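Local atomic coordinates of AvrRxo1-ORF1 (PDB entry 4Z8T), a protein that is a type III effector of a rice pathogen, carries a polynucleotide kinase domain, binds its partner AvrRxo1-ORF2, and probably acts as a P-loop kinase. Residues E292-D295 with R296-N300; E305-A308 with K309-A313. One frame throughout, in Å; residues are numbered along the deposited sequence.

Interaction 1. Residues E292-D295 with R296-N300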
loop_
_atom_site.group_PDB
_atom_site.type_symbol
_atom_site.label_atom_id
_atom_site.label_comp_id
_atom_site.label_asym_id
_atom_site.label_seq_id
_atom_site.Cartn_x
_atom_site.Cartn_y
_atom_site.Cartn_z
ATOM N N GLU A 292 -17.626 -11.602 5.191
ATOM C CA GLU A 292 -16.586 -10.781 5.795
ATOM C C GLU A 292 -16.447 -9.447 5.075
ATOM O O GLU A 292 -16.437 -8.394 5.714
ATOM C CB GLU A 292 -15.253 -11.528 5.805
ATOM C CG GLU A 292 -14.048 -10.675 6.189
ATOM C CD GLU A 292 -14.325 -9.725 7.342
ATOM O OE1 GLU A 292 -14.937 -10.142 8.356
ATOM O OE2 GLU A 292 -13.928 -8.545 7.223
ATOM N N LEU A 293 -16.351 -9.501 3.750
ATOM C CA LEU A 293 -16.218 -8.289 2.936
ATOM C C LEU A 293 -17.396 -7.347 3.174
ATOM O O LEU A 293 -17.204 -6.144 3.366
ATOM C CB LEU A 293 -16.089 -8.648 1.447
ATOM C CG LEU A 293 -15.910 -7.517 0.419
ATOM C CD1 LEU A 293 -15.059 -7.983 -0.755
ATOM C CD2 LEU A 293 -17.242 -6.997 -0.109
ATOM N N ILE A 294 -18.613 -7.886 3.161
ATOM C CA ILE A 294 -19.790 -7.057 3.398
ATOM C C ILE A 294 -19.733 -6.443 4.796
ATOM O O ILE A 294 -19.957 -5.250 4.957
ATOM C CB ILE A 294 -21.098 -7.845 3.176
ATOM C CG1 ILE A 294 -21.146 -8.358 1.728
ATOM C CG2 ILE A 294 -22.293 -6.975 3.462
ATOM C CD1 ILE A 294 -22.298 -9.312 1.438
ATOM N N ASP A 295 -19.398 -7.252 5.798
ATOM C CA ASP A 295 -19.217 -6.735 7.152
ATOM C C ASP A 295 -18.095 -5.703 7.221
ATOM O O ASP A 295 -18.209 -4.719 7.943
ATOM C CB ASP A 295 -18.909 -7.872 8.131
ATOM C CG ASP A 295 -20.092 -8.788 8.353
ATOM O OD1 ASP A 295 -21.219 -8.430 7.932
ATOM O OD2 ASP A 295 -19.888 -9.867 8.955
ATOM N N ARG A 296 -17.011 -5.941 6.487
ATOM C CA ARG A 296 -15.876 -5.018 6.490
ATOM C C ARG A 296 -16.284 -3.649 5.957
ATOM O O ARG A 296 -15.939 -2.627 6.548
ATOM C CB ARG A 296 -14.704 -5.566 5.674
ATOM C CG ARG A 296 -13.546 -4.577 5.537
ATOM C CD ARG A 296 -12.307 -5.212 4.936
ATOM N NE ARG A 296 -12.552 -5.830 3.633
ATOM C CZ ARG A 296 -12.530 -5.175 2.473
ATOM N NH1 ARG A 296 -12.293 -3.870 2.444
ATOM N NH2 ARG A 296 -12.753 -5.828 1.338
ATOM N N LEU A 297 -17.029 -3.632 4.851
ATOM C CA LEU A 297 -17.522 -2.372 4.292
ATOM C C LEU A 297 -18.588 -1.727 5.167
ATOM O O LEU A 297 -18.609 -0.505 5.330
ATOM C CB LEU A 297 -18.043 -2.573 2.869
ATOM C CG LEU A 297 -16.966 -2.947 1.851
ATOM C CD1 LEU A 297 -17.552 -3.143 0.466
ATOM C CD2 LEU A 297 -15.886 -1.888 1.806
ATOM N N GLU A 298 -19.473 -2.540 5.733
ATOM C CA GLU A 298 -20.504 -2.022 6.620
ATOM C C GLU A 298 -19.913 -1.383 7.877
ATOM O O GLU A 298 -20.495 -0.454 8.429
ATOM C CB GLU A 298 -21.486 -3.131 7.007
ATOM C CG GLU A 298 -22.352 -3.614 5.864
ATOM C CD GLU A 298 -23.513 -2.690 5.575
ATOM O OE1 GLU A 298 -24.401 -2.564 6.449
ATOM O OE2 GLU A 298 -23.551 -2.103 4.471
ATOM N N ASN A 299 -18.761 -1.884 8.324
ATOM C CA ASN A 299 -18.123 -1.393 9.550
ATOM C C ASN A 299 -17.746 0.084 9.453
ATOM O O ASN A 299 -17.637 0.773 10.471
ATOM C CB ASN A 299 -16.877 -2.230 9.869
ATOM C CG ASN A 299 -16.377 -2.025 11.288
ATOM O OD1 ASN A 299 -17.168 -1.984 12.234
ATOM N ND2 ASN A 299 -15.061 -1.898 11.446
ATOM N N ASN A 300 -17.544 0.567 8.226
ATOM C CA ASN A 300 -17.162 1.966 8.007
ATOM C C ASN A 300 -18.257 2.811 7.368
ATOM O O ASN A 300 -18.003 3.881 6.802
ATOM C CB ASN A 300 -15.861 2.063 7.197
ATOM C CG ASN A 300 -14.650 1.606 7.986
ATOM O OD1 ASN A 300 -13.915 0.714 7.562
ATOM N ND2 ASN A 300 -14.438 2.216 9.139
#
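The guanidinium of Arg296 meets the Leu293 side chain at a slant, with NH2 of Arg296 3.7 Å from CG of Leu293 and nearly as close to CD1. This is an i to i+3 contact within one turn of helix 291-298, and a bend at chi3 (56°) folds the arginine back to reach the leucine. NH1 is salt-bridged to Glu190, on helix 189-198, which also touches Leu293 and Leu297. The carboxylate of Glu292 is the second flat group here. Its plane is 30° from that of the guanidinium, but what it meets is the aliphatic root of the arginine: OE2 lies 3.4 Å from Arg296 CB. OE2 also comes close to OE2 of Glu292 in a second copy of the protein, a pairing of like charges that might raise the pKa of one of them.

Leu293 also runs alongside Leu297, an i to i+4 contact with CD2 to CD1 at 3.9 Å. Ile294 and Glu298 do the same; CG of Glu298 presses to 3.0 Å from the carbonyl O of Ile294. Beneath this run the i to i+4 backbone bonds, the last of them more bent: Asn299 N to Asp295 O, 2.9 Å, with an N-H...O angle of 136°.

Interaction 2. Residues E305-A308 with K309-A313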
loop_
_atom_site.group_PDB
_atom_site.type_symbol
_atom_site.label_atom_id
_atom_site.label_comp_id
_atom_site.label_asym_id
_atom_site.label_seq_id
_atom_site.Cartn_x
_atom_site.Cartn_y
_atom_site.Cartn_z
ATOM N N GLU A 305 -29.406 4.491 5.968
ATOM C CA GLU A 305 -29.883 4.272 4.606
ATOM C C GLU A 305 -28.758 3.796 3.691
ATOM O O GLU A 305 -28.939 2.850 2.920
ATOM C CB GLU A 305 -30.497 5.550 4.026
ATOM C CG GLU A 305 -30.882 5.417 2.554
ATOM C CD GLU A 305 -31.107 6.752 1.862
ATOM O OE1 GLU A 305 -31.791 6.765 0.816
ATOM O OE2 GLU A 305 -30.596 7.784 2.351
ATOM N N ARG A 306 -27.610 4.463 3.770
ATOM C CA ARG A 306 -26.447 4.086 2.965
ATOM C C ARG A 306 -25.971 2.678 3.318
ATOM O O ARG A 306 -25.649 1.887 2.434
ATOM C CB ARG A 306 -25.312 5.112 3.135
ATOM C CG ARG A 306 -25.273 6.191 2.042
ATOM C CD ARG A 306 -24.784 7.568 2.541
ATOM N NE ARG A 306 -23.491 7.527 3.230
ATOM C CZ ARG A 306 -22.656 8.561 3.330
ATOM N NH1 ARG A 306 -22.955 9.729 2.771
ATOM N NH2 ARG A 306 -21.507 8.425 3.981
ATOM N N ALA A 307 -25.947 2.359 4.607
ATOM C CA ALA A 307 -25.491 1.045 5.027
ATOM C C ALA A 307 -26.422 -0.036 4.484
ATOM O O ALA A 307 -25.969 -1.052 3.969
ATOM C CB ALA A 307 -25.399 0.975 6.554
ATOM N N ALA A 308 -27.731 0.190 4.601
ATOM C CA ALA A 308 -28.713 -0.779 4.113
ATOM C C ALA A 308 -28.621 -0.998 2.611
ATOM O O ALA A 308 -28.685 -2.125 2.133
ATOM C CB ALA A 308 -30.121 -0.339 4.490
ATOM N N LYS A 309 -28.457 0.088 1.862
ATOM C CA LYS A 309 -28.372 -0.018 0.411
ATOM C C LYS A 309 -27.079 -0.680 -0.038
ATOM O O LYS A 309 -27.070 -1.436 -1.001
ATOM C CB LYS A 309 -28.527 1.371 -0.227
ATOM C CG LYS A 309 -29.920 1.945 -0.035
ATOM C CD LYS A 309 -30.028 3.375 -0.560
ATOM C CE LYS A 309 -31.482 3.833 -0.552
ATOM N NZ LYS A 309 -31.640 5.263 -0.950
ATOM N N THR A 310 -25.992 -0.401 0.667
ATOM C CA THR A 310 -24.705 -1.014 0.352
ATOM C C THR A 310 -24.824 -2.510 0.566
ATOM O O THR A 310 -24.448 -3.312 -0.281
ATOM C CB THR A 310 -23.598 -0.448 1.255
ATOM O OG1 THR A 310 -23.458 0.960 1.000
ATOM C CG2 THR A 310 -22.278 -1.156 1.006
ATOM N N ARG A 311 -25.401 -2.868 1.707
ATOM C CA ARG A 311 -25.601 -4.251 2.101
ATOM C C ARG A 311 -26.423 -5.014 1.074
ATOM O O ARG A 311 -26.034 -6.084 0.613
ATOM C CB ARG A 311 -26.324 -4.246 3.451
ATOM C CG ARG A 311 -26.615 -5.574 4.037
ATOM C CD ARG A 311 -26.783 -5.423 5.538
ATOM N NE ARG A 311 -28.083 -4.894 5.961
ATOM C CZ ARG A 311 -28.280 -3.722 6.576
ATOM N NH1 ARG A 311 -27.268 -2.900 6.840
ATOM N NH2 ARG A 311 -29.508 -3.366 6.932
ATOM N N ALA A 312 -27.561 -4.447 0.698
ATOM C CA ALA A 312 -28.445 -5.107 -0.254
ATOM C C ALA A 312 -27.814 -5.300 -1.627
ATOM O O ALA A 312 -28.011 -6.328 -2.273
ATOM C CB ALA A 312 -29.740 -4.346 -0.366
ATOM N N ALA A 313 -27.057 -4.304 -2.081
ATOM C CA ALA A 313 -26.403 -4.407 -3.381
ATOM C C ALA A 313 -25.361 -5.525 -3.397
ATOM O O ALA A 313 -25.238 -6.245 -4.385
ATOM C CB ALA A 313 -25.775 -3.088 -3.752
#
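Glu305 and Lys309 meet one turn apart on helix 304-315 in an i to i+4 salt bridge, NZ to OE1. The modelled separation of 2.3 Å between Lys309 NZ and Glu305 OE1 is very short, so its exact value is doubtful. Both chains are stretched out beyond CG and cross at a slant, with Lys309 CE packing 3.5 Å from Glu305 CG; on the way there, the lysine passes its own CG close over the carbonyl O of Glu305.

Round the helix, the carbonyl O of Arg306 is gripped twice by Thr310. The backbone N donates at 2.9 Å, and OG1 donates at 2.8 Å from Thr310 to that same Arg306 O, well above the carbonyl plane and on the opposite face from the N. With chi1 at -63°, OG1 sits beside the backbone N, which turns the hydroxyl back onto the preceding turn; OG1 also has a weak hydrogen bond with Gln198 OE1.

Arg311 uses a bend at chi3 to lay one guanidinium face over Ala308, whose CA stands 3.5 Å above the plane, toward the rim. Farther out, NH1 of Arg311 is held by a salt bridge to Glu298, while Asp303 OD2 accepts from the backbone N of Arg306 near the start of the helix. Thr310 packs on Val194 of helix 189-198, Lys309 and Ala313 rest on Gln198 of that helix, and Ala307 and Thr310 face Glu298 of helix 291-298.

Interaction 1 comes first along the chain, on helix 291-298, and interaction 2 lies on the next helix, 304-315; the two contact centres are about 11 Å apart. They meet through Glu298, whose OE1 is 2.9 Å from NH1 of Arg311, while OE2 lies 3.6 Å from CB of Thr310. Both helices also rest against helix 189-198, which follows strand 179-185 of the central sheet, so the pair is tied to the P-loop NTPase-like core at one shared helix. Residues 292-300 also contact the second copy of the protein, whereas no other chain of the assembly touches 305-313, so of the two contacts it is interaction 1 that lies at the interface with that copy.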